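Local coordinates for FG41 Malonate Semialdehyde Decarboxylase (Coryneform bacterium, PDB 3MLC), which belongs to the tautomerase superfamily and assembles as a trimer whose subunits are built from paired beta-alpha-beta units, at residues D6-R11 / S62-I67; A22-L27 / R36-I41; I68-Q73 / V102-T107. One frame throughout, in Å; residues are numbered along the deposited sequence.

Contact 1 of 3, residues D6-R11 / S62-I67; sequences DLTSDR and SPSVVI
Thr8 and Val65 mark the place where two antiparallel strands part and a water molecule takes over from direct backbone bonding. Thr8 N stands 3.9 Å from Val65 O, too far for a bond, and the water between them accepts from Thr8 N and donates to Val65 O. It accepts a third bond from the side chain of Arg11, 2.8 Å from NE to the water, so one molecule joins both backbones and a guanidinium group. Before the split the pairing is regular: Asp6 and Ile67 form a hydrogen-bonded pair, with Asp6 N to Ile67 O at 2.7 Å and Ile67 N to Asp6 O at 2.8 Å. Where the backbones diverge, Leu7 CA still directs its hydrogen at Val65 O.

A type I turn from Thr8 to Arg11 folds the chain back. The Arg11 side chain, stretched out from CG to NE, reaches Ser64, the centre of an inverse gamma turn. There NH2 meets Ser64 O at 2.7 Å, in the carbonyl plane on a lone pair and close to the guanidinium plane. Val66 CG2 lies over one face of the same group, near its rim, 4.1 Å from NE. Ser64 OG lies toward Asp10 OD2 in a probable hydrogen bond whose modelled length is doubtful. The Thr8 methyl CG2 rests 3.3 Å from Pro63 O.

Leu7 leans on Arg16 and Ile19 of helix 14-31, and Arg11 also touches Ile19. On the face carrying Asp6 and Ile67, the Asp6 carboxylate is shared between His45 and a salt bridge to Arg4 of the second subunit. Strand 2-8 is thus held between strands 39-45 and 66-73, while strand 50-52 packs against Val65 and Ile67.

Contact 2 of 3, residues A22-L27 / R36-I41; sequences AVHDAL and RDRFQI. With PR6 (3-chloro-3-oxopropanoic acid), chain F.
Asp37 meets His24 through its backbone: the carbonyl O lies at the edge of the imidazole, near the ring plane and 3.6 Å from CE1. Its carboxylate belongs to a different neighbourhood, with OD1 2.9 Å from OAI of the bound 3-chloro-3-oxopropanoic acid; Asp37 is also the centre of an inverse gamma turn that leads into the strand.

Arg38 packs along the His24 ring. Its chain, extended from CB to NE, runs over one face, with CB 3.4 Å from CE1 and CD almost straight above the middle, 3.7 Å from the ring centroid. This is a CH-pi contact, and the guanidinium beyond it is turned only 20° from the ring plane. CG of His24, anti to the backbone N (chi1 179°), carries the ring out toward the strand, and chi2 near 64° turns a face to Arg38. Asp21 forms a salt bridge with the far end of Arg38, and the ring is held further by a bond from His24 NE2 to Ala35 O.

Phe39 turns away from the helix, and Gln40 comes back toward it. Gln40 NE2 sits 3.4 Å from His24 CB and donates both to Ala20 O and to a water, which in turn lies 2.9 Å from His24 ND1. The amide oxygen OE1 receives a weak bond from Arg38 NH2.

Helix 14-31 is here fastened to strand 39-45 within a beta-alpha-beta unit that starts with strand 2-8, whose Ile3 touches Val23 and Leu27. Ala22 and Ala26 pack on helix 78-92, while Phe39 stacks on Phe103 of the third subunit.

Contact 3 of 3, residues I68-Q73 / V102-T107; sequences IHVFTQ and VFIAIT. With PR6 (3-chloro-3-oxopropanoic acid), chain F.
Ile68 and Ile104, neighbours on two parallel strands, lie side by side and point the same way, their CG2 methyls 4.0 Å apart. In both isoleucines CG2 is anti to the backbone N and lies beside the residue's own carbonyl carbon, an orientation that brings the two methyls alongside each other. The apolar row continues on the same face: Val70 touches the Ile104 methyl through CG2 and Ile106 through CB, and Ile68 CD1 slants across to Val102 CG1. Toward the end, the Thr72 methyl CG2 comes alongside Ile106 CG2 at 4.0 Å. Helix 78-92 lies against this face, with Phe85 on Ile104 and Ile106.

Between the strands runs a regular set of five backbone bonds, from Ile68 N to Phe103 O at one end to Thr72 N to Thr107 O at the other, the latter stretched to 3.2 Å. The nearly straight bond in the middle, Val70 N to Ala105 O, measures 2.7 Å. The segments twist by 17° against each other.

The opposite face carries His69, Phe71, Ala105 and Thr107. Phe71 and Thr107 stand side by side, although the modelled position of the Thr107 side chain is doubtful, while Phe71 meets His69 of the third subunit edge to face.

At the polar edge the strand ends in a binding site for 3-chloro-3-oxopropanoic acid. Oxygen OAM is gripped by Thr72 OG1 and by Gln73 N, each 2.9 Å away, and Tyr123 OH bonds to the same ligand. Gln73 NE2 adds a weak bond to OAL, 2.7 Å. Thr72 also touches Pro1, the amino-terminal proline characteristic of the tautomerase superfamily. Two parallel strands joined through a helix form the beta-alpha-beta unit of that fold, here with a ligand site at the end of strand 66-73.

Contacts 1 and 3 pair strands of one mixed four-stranded sheet, in the order 39-45, 2-8, 66-73, 102-109, and contact 2 packs helix 14-31 on it. Contact 2 is nested in the loop closed by contact 1, their centres about 18 Å apart without touching; contact 3 follows both along the chain. Contacts 1 and 3 share strand 66-73 and touch, with Ile67 CG2 3.8 Å from Phe103 CD2; their centres are about 16 Å apart. Contacts 2 and 3, with centres about 12 Å apart, meet where Val23 packs on Ile68, and both reach the bound ligand. Contact 1 thus joins the two beta-alpha-beta units through their central antiparallel strands, whereas contacts 2 and 3 each lie within one unit.

Contact 1 of 3, residues D6-R11 / S62-I67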
loop_
_atom_site.group_PDB
_atom_site.type_symbol
_atom_site.label_atom_id
_atom_site.label_comp_id
_atom_site.label_asym_id
_atom_site.label_seq_id
_atom_site.Cartn_x
_atom_site.Cartn_y
_atom_site.Cartn_z
ATOM N N ASP A 6 7.465 6.715 0.124
ATOM C CA ASP A 6 8.234 6.239 -1.009
ATOM C C ASP A 6 8.954 7.397 -1.656
ATOM O O ASP A 6 8.337 8.388 -2.035
ATOM C CB ASP A 6 7.349 5.505 -2.014
ATOM C CG ASP A 6 6.950 4.131 -1.535
ATOM O OD1 ASP A 6 7.487 3.124 -2.058
ATOM O OD2 ASP A 6 6.075 4.053 -0.658
ATOM N N LEU A 7 10.272 7.276 -1.758
ATOM C CA LEU A 7 11.112 8.354 -2.249
ATOM C C LEU A 7 12.202 7.817 -3.177
ATOM O O LEU A 7 12.267 6.615 -3.454
ATOM C CB LEU A 7 11.683 9.198 -1.085
ATOM C CG LEU A 7 12.515 8.603 0.059
ATOM C CD1 LEU A 7 12.953 9.712 0.973
ATOM C CD2 LEU A 7 11.739 7.600 0.864
ATOM N N THR A 8 13.038 8.713 -3.687
ATOM C CA THR A 8 14.066 8.323 -4.653
ATOM C C THR A 8 15.423 8.140 -3.959
ATOM O O THR A 8 15.631 8.666 -2.867
ATOM C CB THR A 8 14.135 9.304 -5.843
ATOM O OG1 THR A 8 14.482 10.596 -5.363
ATOM C CG2 THR A 8 12.795 9.393 -6.579
ATOM N N SER A 9 16.322 7.386 -4.601
ATOM C CA SER A 9 17.581 6.901 -3.992
ATOM C C SER A 9 18.788 7.852 -4.099
ATOM O O SER A 9 19.875 7.536 -3.617
ATOM C CB SER A 9 17.958 5.536 -4.581
ATOM O OG SER A 9 18.177 5.637 -5.981
ATOM N N ASP A 10 18.575 9.003 -4.694
ATOM C CA ASP A 10 19.515 10.089 -4.660
ATOM C C ASP A 10 19.606 10.764 -3.322
ATOM O O ASP A 10 20.553 11.459 -3.045
ATOM C CB ASP A 10 19.158 11.129 -5.700
ATOM C CG ASP A 10 17.696 11.431 -5.732
ATOM O OD1 ASP A 10 16.922 10.487 -5.799
ATOM O OD2 ASP A 10 17.305 12.599 -5.730
ATOM N N ARG A 11 18.597 10.548 -2.485
ATOM C CA ARG A 11 18.571 11.132 -1.150
ATOM C C ARG A 11 19.262 10.224 -0.137
ATOM O O ARG A 11 19.356 9.014 -0.339
ATOM C CB ARG A 11 17.130 11.405 -0.712
ATOM C CG ARG A 11 16.325 12.225 -1.707
ATOM C CD ARG A 11 15.060 12.778 -1.070
ATOM N NE ARG A 11 14.332 13.660 -1.977
ATOM C CZ ARG A 11 14.142 14.958 -1.765
ATOM N NH1 ARG A 11 14.628 15.531 -0.673
ATOM N NH2 ARG A 11 13.466 15.685 -2.646
ATOM N N SER A 62 11.009 18.278 -9.314
ATOM C CA SER A 62 12.295 17.634 -9.512
ATOM C C SER A 62 12.045 16.113 -9.617
ATOM O O SER A 62 10.944 15.635 -9.286
ATOM C CB SER A 62 13.278 17.996 -8.395
ATOM O OG SER A 62 13.061 17.246 -7.216
ATOM N N PRO A 63 13.024 15.352 -10.147
ATOM C CA PRO A 63 12.887 13.890 -10.079
ATOM C C PRO A 63 12.937 13.304 -8.662
ATOM O O PRO A 63 12.661 12.113 -8.492
ATOM C CB PRO A 63 14.059 13.376 -10.932
ATOM C CG PRO A 63 15.030 14.504 -10.980
ATOM C CD PRO A 63 14.234 15.766 -10.887
ATOM N N SER A 64 13.278 14.124 -7.665
ATOM C CA SER A 64 13.392 13.677 -6.276
ATOM C C SER A 64 12.058 13.789 -5.527
ATOM O O SER A 64 11.953 14.492 -4.523
ATOM C CB SER A 64 14.464 14.494 -5.547
ATOM O OG SER A 64 15.726 14.345 -6.165
ATOM N N VAL A 65 11.043 13.093 -6.028
ATOM C CA VAL A 65 9.692 13.158 -5.468
ATOM C C VAL A 65 9.540 12.280 -4.213
ATOM O O VAL A 65 10.085 11.179 -4.154
ATOM C CB VAL A 65 8.644 12.771 -6.525
ATOM C CG1 VAL A 65 8.536 13.870 -7.578
ATOM C CG2 VAL A 65 9.037 11.477 -7.199
ATOM N N VAL A 66 8.813 12.795 -3.219
ATOM C CA VAL A 66 8.512 12.064 -1.998
ATOM C C VAL A 66 7.008 11.813 -1.974
ATOM O O VAL A 66 6.233 12.748 -1.947
ATOM C CB VAL A 66 8.925 12.857 -0.727
ATOM C CG1 VAL A 66 8.658 12.051 0.563
ATOM C CG2 VAL A 66 10.376 13.266 -0.816
ATOM N N ILE A 67 6.612 10.541 -1.987
ATOM C CA ILE A 67 5.211 10.166 -1.912
ATOM C C ILE A 67 4.934 9.613 -0.531
ATOM O O ILE A 67 5.630 8.708 -0.068
ATOM C CB ILE A 67 4.788 9.137 -3.027
ATOM C CG1 ILE A 67 5.085 9.709 -4.423
ATOM C CG2 ILE A 67 3.309 8.762 -2.889
ATOM C CD1 ILE A 67 4.503 8.901 -5.558
HETATM O O HOH W 1 13.177 11.559 -3.366
#

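Contact 2 of 3, residues A22-L27 / R36-I41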
loop_
_atom_site.group_PDB
_atom_site.type_symbol
_atom_site.label_atom_id
_atom_site.label_comp_id
_atom_site.label_asym_id
_atom_site.label_seq_id
_atom_site.Cartn_x
_atom_site.Cartn_y
_atom_site.Cartn_z
ATOM N N ALA A 22 10.235 14.385 10.252
ATOM C CA ALA A 22 9.366 15.510 9.914
ATOM C C ALA A 22 7.902 15.115 9.694
ATOM O O ALA A 22 6.996 15.738 10.264
ATOM C CB ALA A 22 9.932 16.275 8.704
ATOM N N VAL A 23 7.673 14.057 8.908
ATOM C CA VAL A 23 6.321 13.530 8.639
ATOM C C VAL A 23 5.675 13.136 9.948
ATOM O O VAL A 23 4.498 13.388 10.155
ATOM C CB VAL A 23 6.328 12.304 7.636
ATOM C CG1 VAL A 23 4.943 11.593 7.575
ATOM C CG2 VAL A 23 6.765 12.743 6.241
ATOM N N HIS A 24 6.471 12.553 10.843
ATOM C CA HIS A 24 5.986 12.075 12.131
ATOM C C HIS A 24 5.743 13.193 13.134
ATOM O O HIS A 24 4.738 13.180 13.857
ATOM C CB HIS A 24 6.938 11.036 12.744
ATOM C CG HIS A 24 6.477 10.535 14.080
ATOM N ND1 HIS A 24 5.310 9.814 14.237
ATOM C CD2 HIS A 24 7.005 10.669 15.320
ATOM C CE1 HIS A 24 5.130 9.544 15.519
ATOM N NE2 HIS A 24 6.155 10.033 16.193
ATOM N N ASP A 25 6.676 14.135 13.212
ATOM C CA ASP A 25 6.496 15.314 14.089
ATOM C C ASP A 25 5.200 16.014 13.720
ATOM O O ASP A 25 4.448 16.429 14.601
ATOM C CB ASP A 25 7.667 16.323 13.993
ATOM C CG ASP A 25 9.007 15.741 14.454
ATOM O OD1 ASP A 25 9.018 14.903 15.385
ATOM O OD2 ASP A 25 10.067 16.130 13.870
ATOM N N ALA A 26 4.950 16.130 12.415
ATOM C CA ALA A 26 3.795 16.839 11.907
ATOM C C ALA A 26 2.475 16.140 12.280
ATOM O O ALA A 26 1.519 16.822 12.652
ATOM C CB ALA A 26 3.909 17.063 10.402
ATOM N N LEU A 27 2.439 14.801 12.196
ATOM C CA LEU A 27 1.249 14.027 12.583
ATOM C C LEU A 27 0.992 14.061 14.075
ATOM O O LEU A 27 -0.148 13.964 14.495
ATOM C CB LEU A 27 1.329 12.566 12.126
ATOM C CG LEU A 27 1.478 12.342 10.620
ATOM C CD1 LEU A 27 2.128 10.996 10.355
ATOM C CD2 LEU A 27 0.132 12.491 9.920
ATOM N N ARG A 36 4.979 7.990 20.625
ATOM C CA ARG A 36 5.513 6.673 20.211
ATOM C C ARG A 36 4.547 5.887 19.295
ATOM O O ARG A 36 4.784 4.711 18.986
ATOM C CB ARG A 36 5.929 5.830 21.419
ATOM C CG ARG A 36 7.093 6.429 22.242
ATOM C CD ARG A 36 7.906 5.337 22.987
ATOM N NE ARG A 36 9.205 5.081 22.341
ATOM C CZ ARG A 36 9.639 3.890 21.926
ATOM N NH1 ARG A 36 8.893 2.809 22.087
ATOM N NH2 ARG A 36 10.834 3.768 21.353
ATOM N N ASP A 37 3.471 6.555 18.872
ATOM C CA ASP A 37 2.503 6.023 17.880
ATOM C C ASP A 37 3.115 6.217 16.496
ATOM O O ASP A 37 2.618 6.980 15.672
ATOM C CB ASP A 37 1.189 6.790 18.000
ATOM C CG ASP A 37 0.070 6.197 17.169
ATOM O OD1 ASP A 37 0.293 5.241 16.388
ATOM O OD2 ASP A 37 -1.063 6.698 17.318
ATOM N N ARG A 38 4.237 5.543 16.277
ATOM C CA ARG A 38 5.069 5.755 15.106
ATOM C C ARG A 38 5.358 4.466 14.359
ATOM O O ARG A 38 6.102 3.591 14.872
ATOM C CB ARG A 38 6.398 6.385 15.512
ATOM C CG ARG A 38 7.276 6.652 14.324
ATOM C CD ARG A 38 8.503 7.420 14.756
ATOM N NE ARG A 38 9.282 7.719 13.591
ATOM C CZ ARG A 38 10.339 8.534 13.544
ATOM N NH1 ARG A 38 10.777 9.172 14.634
ATOM N NH2 ARG A 38 10.948 8.723 12.374
ATOM N N PHE A 39 4.799 4.378 13.150
ATOM C CA PHE A 39 4.882 3.209 12.264
ATOM C C PHE A 39 5.041 3.650 10.823
ATOM O O PHE A 39 4.107 4.185 10.231
ATOM C CB PHE A 39 3.637 2.316 12.436
ATOM C CG PHE A 39 3.325 2.057 13.860
ATOM C CD1 PHE A 39 2.446 2.906 14.567
ATOM C CD2 PHE A 39 4.002 1.056 14.553
ATOM C CE1 PHE A 39 2.183 2.696 15.912
ATOM C CE2 PHE A 39 3.754 0.849 15.897
ATOM C CZ PHE A 39 2.849 1.676 16.588
ATOM N N GLN A 40 6.231 3.403 10.264
ATOM C CA GLN A 40 6.630 3.944 8.981
ATOM C C GLN A 40 7.459 2.945 8.200
ATOM O O GLN A 40 8.304 2.261 8.754
ATOM C CB GLN A 40 7.454 5.247 9.157
ATOM C CG GLN A 40 6.796 6.304 10.079
ATOM C CD GLN A 40 7.495 7.653 10.071
ATOM O OE1 GLN A 40 8.717 7.740 9.938
ATOM N NE2 GLN A 40 6.716 8.718 10.224
ATOM N N ILE A 41 7.202 2.867 6.896
ATOM C CA ILE A 41 8.012 2.057 5.993
ATOM C C ILE A 41 8.595 2.993 4.939
ATOM O O ILE A 41 7.875 3.482 4.071
ATOM C CB ILE A 41 7.194 0.880 5.324
ATOM C CG1 ILE A 41 6.636 -0.085 6.392
ATOM C CG2 ILE A 41 8.067 0.126 4.330
ATOM C CD1 ILE A 41 5.471 -1.008 5.936
HETATM C CAH PR6 F . -2.285 4.680 13.856
HETATM O OAI PR6 F . -2.242 4.875 15.034
HETATM C CAJ PR6 F . -3.203 3.631 13.310
HETATM C CAK PR6 F . -4.608 4.200 13.474
HETATM O OAL PR6 F . -5.248 3.809 14.417
HETATM O OAM PR6 F . -4.952 5.092 12.726
HETATM O O HOH W 2 4.564 8.742 11.656
#

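Contact 3 of 3, residues I68-Q73 / V102-T107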
loop_
_atom_site.group_PDB
_atom_site.type_symbol
_atom_site.label_atom_id
_atom_site.label_comp_id
_atom_site.label_asym_id
_atom_site.label_seq_id
_atom_site.Cartn_x
_atom_site.Cartn_y
_atom_site.Cartn_z
ATOM N N ILE A 68 3.895 10.152 0.106
ATOM C CA ILE A 68 3.570 9.860 1.490
ATOM C C ILE A 68 2.128 9.372 1.536
ATOM O O ILE A 68 1.226 10.086 1.173
ATOM C CB ILE A 68 3.767 11.124 2.390
ATOM C CG1 ILE A 68 5.235 11.550 2.421
ATOM C CG2 ILE A 68 3.234 10.898 3.806
ATOM C CD1 ILE A 68 5.457 13.045 2.669
ATOM N N HIS A 69 1.921 8.137 1.964
ATOM C CA HIS A 69 0.590 7.536 1.932
ATOM C C HIS A 69 0.267 7.179 3.360
ATOM O O HIS A 69 0.932 6.343 3.949
ATOM C CB HIS A 69 0.637 6.274 1.073
ATOM C CG HIS A 69 -0.696 5.728 0.668
ATOM N ND1 HIS A 69 -1.895 6.103 1.251
ATOM C CD2 HIS A 69 -1.004 4.766 -0.233
ATOM C CE1 HIS A 69 -2.880 5.420 0.701
ATOM N NE2 HIS A 69 -2.367 4.604 -0.203
ATOM N N VAL A 70 -0.753 7.830 3.902
ATOM C CA VAL A 70 -1.148 7.677 5.291
ATOM C C VAL A 70 -2.320 6.693 5.400
ATOM O O VAL A 70 -3.401 6.944 4.866
ATOM C CB VAL A 70 -1.576 9.079 5.902
ATOM C CG1 VAL A 70 -1.984 8.970 7.383
ATOM C CG2 VAL A 70 -0.479 10.105 5.729
ATOM N N PHE A 71 -2.108 5.577 6.092
ATOM C CA PHE A 71 -3.202 4.664 6.423
ATOM C C PHE A 71 -3.641 4.882 7.873
ATOM O O PHE A 71 -2.863 4.675 8.825
ATOM C CB PHE A 71 -2.815 3.205 6.184
ATOM C CG PHE A 71 -2.414 2.904 4.765
ATOM C CD1 PHE A 71 -3.355 2.443 3.843
ATOM C CD2 PHE A 71 -1.102 3.068 4.355
ATOM C CE1 PHE A 71 -2.991 2.138 2.537
ATOM C CE2 PHE A 71 -0.722 2.767 3.035
ATOM C CZ PHE A 71 -1.665 2.294 2.134
ATOM N N THR A 72 -4.884 5.278 8.061
ATOM C CA THR A 72 -5.340 5.759 9.348
ATOM C C THR A 72 -6.804 5.548 9.621
ATOM O O THR A 72 -7.576 5.492 8.728
ATOM C CB THR A 72 -4.908 7.179 9.591
ATOM O OG1 THR A 72 -4.753 7.403 10.985
ATOM C CG2 THR A 72 -5.869 8.104 9.042
ATOM N N GLN A 73 -7.145 5.341 10.877
ATOM C CA GLN A 73 -8.504 5.397 11.394
ATOM C C GLN A 73 -9.345 6.456 10.714
ATOM O O GLN A 73 -8.936 7.568 10.609
ATOM C CB GLN A 73 -8.445 5.702 12.884
ATOM C CG GLN A 73 -8.912 4.641 13.737
ATOM C CD GLN A 73 -8.615 4.877 15.172
ATOM O OE1 GLN A 73 -9.297 5.616 15.851
ATOM N NE2 GLN A 73 -7.616 4.222 15.653
ATOM N N VAL A 102 6.176 17.004 -3.048
ATOM C CA VAL A 102 5.461 16.266 -2.010
ATOM C C VAL A 102 4.074 15.855 -2.533
ATOM O O VAL A 102 3.298 16.701 -2.992
ATOM C CB VAL A 102 5.343 17.099 -0.702
ATOM C CG1 VAL A 102 4.551 16.348 0.380
ATOM C CG2 VAL A 102 6.731 17.492 -0.177
ATOM N N PHE A 103 3.791 14.553 -2.492
ATOM C CA PHE A 103 2.476 14.012 -2.833
ATOM C C PHE A 103 1.978 13.234 -1.610
ATOM O O PHE A 103 2.679 12.381 -1.083
ATOM C CB PHE A 103 2.578 13.105 -4.069
ATOM C CG PHE A 103 1.246 12.538 -4.549
ATOM C CD1 PHE A 103 0.531 13.173 -5.569
ATOM C CD2 PHE A 103 0.722 11.361 -4.003
ATOM C CE1 PHE A 103 -0.683 12.649 -6.030
ATOM C CE2 PHE A 103 -0.500 10.833 -4.453
ATOM C CZ PHE A 103 -1.194 11.478 -5.475
ATOM N N ILE A 104 0.784 13.572 -1.135
ATOM C CA ILE A 104 0.222 12.887 0.023
ATOM C C ILE A 104 -1.154 12.347 -0.319
ATOM O O ILE A 104 -1.920 12.968 -1.063
ATOM C CB ILE A 104 0.130 13.773 1.312
ATOM C CG1 ILE A 104 1.341 14.709 1.468
ATOM C CG2 ILE A 104 -0.006 12.887 2.585
ATOM C CD1 ILE A 104 1.082 15.873 2.417
ATOM N N ALA A 105 -1.439 11.176 0.243
ATOM C CA ALA A 105 -2.752 10.563 0.202
ATOM C C ALA A 105 -3.097 9.895 1.538
ATOM O O ALA A 105 -2.222 9.451 2.298
ATOM C CB ALA A 105 -2.823 9.547 -0.938
ATOM N N ILE A 106 -4.388 9.840 1.825
ATOM C CA ILE A 106 -4.870 9.148 2.996
ATOM C C ILE A 106 -5.865 8.088 2.565
ATOM O O ILE A 106 -6.713 8.323 1.690
ATOM C CB ILE A 106 -5.575 10.114 3.985
ATOM C CG1 ILE A 106 -4.646 11.280 4.363
ATOM C CG2 ILE A 106 -6.120 9.325 5.234
ATOM C CD1 ILE A 106 -5.355 12.508 4.903
ATOM N N THR A 107 -5.742 6.926 3.150
ATOM C CA THR A 107 -6.724 5.915 3.036
ATOM C C THR A 107 -7.067 5.319 4.370
ATOM O O THR A 107 -6.239 5.173 5.212
ATOM C CB THR A 107 -6.431 4.895 1.904
ATOM O OG1 THR A 107 -6.614 3.562 2.338
ATOM C CG2 THR A 107 -5.137 5.060 1.311
HETATM C CAH PR6 F . -2.285 4.680 13.856
HETATM O OAI PR6 F . -2.242 4.875 15.034
HETATM C CAJ PR6 F . -3.203 3.631 13.310
HETATM C CAK PR6 F . -4.608 4.200 13.474
HETATM O OAL PR6 F . -5.248 3.809 14.417
HETATM O OAM PR6 F . -4.952 5.092 12.726
#